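Local coordinates for protein jasmonate-induced oxygenase 2 (Arabidopsis thaliana, PDB 6LSV) that oxidises the plant hormone jasmonate to 12-hydroxyjasmonate, using iron, molecular oxygen and 2-oxoglutarate, and so takes part in jasmonate-mediated defence signalling, at residues I45-L50 with Q79-G84. Numbering follows the deposited sequence.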
loop_
_atom_site.group_PDB
_atom_site.type_symbol
_atom_site.label_atom_id
_atom_site.label_comp_id
_atom_site.label_asym_id
_atom_site.label_seq_id
_atom_site.Cartn_x
_atom_site.Cartn_y
_atom_site.Cartn_z
ATOM N N ILE A 45 3.257 17.341 -4.650
ATOM C CA ILE A 45 4.041 16.311 -5.325
ATOM C C ILE A 45 3.935 16.564 -6.825
ATOM O O ILE A 45 2.819 16.586 -7.361
ATOM C CB ILE A 45 3.551 14.899 -4.969
ATOM C CG1 ILE A 45 3.432 14.738 -3.450
ATOM C CG2 ILE A 45 4.480 13.847 -5.561
ATOM C CD1 ILE A 45 4.655 15.190 -2.680
ATOM N N PRO A 46 5.046 16.765 -7.533
ATOM C CA PRO A 46 4.961 17.047 -8.972
ATOM C C PRO A 46 4.271 15.913 -9.715
ATOM O O PRO A 46 4.535 14.733 -9.472
ATOM C CB PRO A 46 6.428 17.196 -9.394
ATOM C CG PRO A 46 7.166 17.516 -8.123
ATOM C CD PRO A 46 6.435 16.777 -7.042
ATOM N N ILE A 47 3.375 16.283 -10.626
ATOM C CA ILE A 47 2.505 15.323 -11.294
ATOM C C ILE A 47 3.077 14.962 -12.656
ATOM O O ILE A 47 3.768 15.754 -13.307
ATOM C CB ILE A 47 1.065 15.861 -11.431
ATOM C CG1 ILE A 47 1.061 17.218 -12.138
ATOM C CG2 ILE A 47 0.394 15.950 -10.066
ATOM C CD1 ILE A 47 -0.317 17.664 -12.574
ATOM N N ILE A 48 2.767 13.745 -13.091
ATOM C CA ILE A 48 3.182 13.222 -14.384
ATOM C C ILE A 48 1.938 13.069 -15.244
ATOM O O ILE A 48 0.994 12.365 -14.862
ATOM C CB ILE A 48 3.917 11.879 -14.240
ATOM C CG1 ILE A 48 4.966 11.956 -13.126
ATOM C CG2 ILE A 48 4.539 11.471 -15.562
ATOM C CD1 ILE A 48 6.173 12.800 -13.468
ATOM N N ASP A 49 1.930 13.730 -16.400
ATOM C CA ASP A 49 0.844 13.582 -17.363
ATOM C C ASP A 49 1.099 12.314 -18.168
ATOM O O ASP A 49 2.055 12.243 -18.947
ATOM C CB ASP A 49 0.752 14.816 -18.256
ATOM C CG ASP A 49 -0.517 14.852 -19.083
ATOM O OD1 ASP A 49 -1.238 13.832 -19.125
ATOM O OD2 ASP A 49 -0.793 15.908 -19.693
ATOM N N LEU A 50 0.244 11.310 -17.978
ATOM C CA LEU A 50 0.515 9.965 -18.469
ATOM C C LEU A 50 0.083 9.729 -19.905
ATOM O O LEU A 50 0.638 8.840 -20.560
ATOM C CB LEU A 50 -0.174 8.929 -17.583
ATOM C CG LEU A 50 0.493 8.639 -16.246
ATOM C CD1 LEU A 50 0.193 7.207 -15.827
ATOM C CD2 LEU A 50 1.990 8.891 -16.320
ATOM N N GLN A 79 3.399 10.900 -8.772
ATOM C CA GLN A 79 1.965 11.133 -8.868
ATOM C C GLN A 79 1.580 11.282 -10.333
ATOM O O GLN A 79 2.198 12.063 -11.064
ATOM C CB GLN A 79 1.575 12.382 -8.076
ATOM C CG GLN A 79 0.090 12.564 -7.855
ATOM C CD GLN A 79 -0.213 13.735 -6.941
ATOM O OE1 GLN A 79 -1.166 13.694 -6.161
ATOM N NE2 GLN A 79 0.601 14.783 -7.028
ATOM N N VAL A 80 0.559 10.541 -10.762
ATOM C CA VAL A 80 0.165 10.488 -12.165
ATOM C C VAL A 80 -1.242 11.050 -12.325
ATOM O O VAL A 80 -2.140 10.741 -11.533
ATOM C CB VAL A 80 0.261 9.057 -12.731
ATOM C CG1 VAL A 80 1.666 8.529 -12.567
ATOM C CG2 VAL A 80 -0.726 8.124 -12.042
ATOM N N VAL A 81 -1.419 11.894 -13.342
ATOM C CA VAL A 81 -2.721 12.377 -13.778
ATOM C C VAL A 81 -2.943 11.902 -15.208
ATOM O O VAL A 81 -2.011 11.476 -15.895
ATOM C CB VAL A 81 -2.841 13.915 -13.692
ATOM C CG1 VAL A 81 -2.516 14.406 -12.292
ATOM C CG2 VAL A 81 -1.926 14.569 -14.704
ATOM N N ASN A 82 -4.196 11.984 -15.655
ATOM C CA ASN A 82 -4.586 11.591 -17.011
ATOM C C ASN A 82 -4.118 10.170 -17.317
ATOM O O ASN A 82 -3.339 9.922 -18.240
ATOM C CB ASN A 82 -4.037 12.574 -18.047
ATOM C CG ASN A 82 -4.612 13.964 -17.895
ATOM O OD1 ASN A 82 -5.761 14.133 -17.486
ATOM N ND2 ASN A 82 -3.809 14.971 -18.214
ATOM N N HIS A 83 -4.617 9.231 -16.516
ATOM C CA HIS A 83 -4.087 7.875 -16.466
ATOM C C HIS A 83 -5.044 6.834 -17.036
ATOM O O HIS A 83 -4.752 5.635 -16.965
ATOM C CB HIS A 83 -3.726 7.530 -15.022
ATOM C CG HIS A 83 -4.653 8.133 -14.012
ATOM N ND1 HIS A 83 -6.001 7.847 -13.977
ATOM C CD2 HIS A 83 -4.429 9.013 -13.008
ATOM C CE1 HIS A 83 -6.567 8.520 -12.992
ATOM N NE2 HIS A 83 -5.635 9.236 -12.387
ATOM N N GLY A 84 -6.178 7.254 -17.592
ATOM C CA GLY A 84 -7.109 6.330 -18.202
ATOM C C GLY A 84 -8.152 5.748 -17.274
ATOM O O GLY A 84 -8.974 4.940 -17.727
HETATM O O HOH W 1 0.321 16.904 -4.738
#
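Leu50 lies against Val80: its CG packs 3.5 Å from Val80 CB, and both of its methyl carbons rest on the valine side chain, CD1 reaching on to the CB of His83. On the other face of the sheet, Ile47 reaches along the strand to Val81. With CG1 set between the backbone N and the carbonyl carbon (chi1 55°), its CD1 comes within 3.9 Å of Val81 CG1, while CG2 turns back against the side-chain amide of Gln79.

Between these two apolar contacts run the backbones of strand 47-49 and the 79-81 part of strand 77-81, short pieces that are parallel but twisted 38° against each other. The amide of Ile48 donates to Gln79 O at 2.7 Å; Ile48 O then receives Val81 N at 2.9 Å, and Leu50 N closes the series on Val81 O at 3.1 Å. Ile48 thus bonds through both N and O to the residues flanking Val80, the parallel pattern.

Toward one end, the extended side chain of Gln79, with CG anti to the backbone N (chi1 -168°), carries NE2 to a water that also accepts from Ile45 N. Its OE1 takes the backbone N of His259, so this buried amide links Ile45, through the water, to the loop that leads to strand 263-267. At the opposite end, Asn82 ND2 donates to Asp49 OD1 at 3.0 Å; OD1 lies in the amide plane of Asn82, whereas ND2 meets it from above the carboxylate plane.

Strand 47-49 is the outermost of the large mixed sheet, at the margin of the double-stranded beta-helix (jelly-roll) fold, and joins its neighbour by a beta-alpha-beta crossover through helix 63-74. The Gln79 side chain is about 11 Å from the bound 2-oxoglutarate. Main-chain bonds, reinforced by side-chain amides toward both ends, thus attach this short edge strand without touching the cosubstrate.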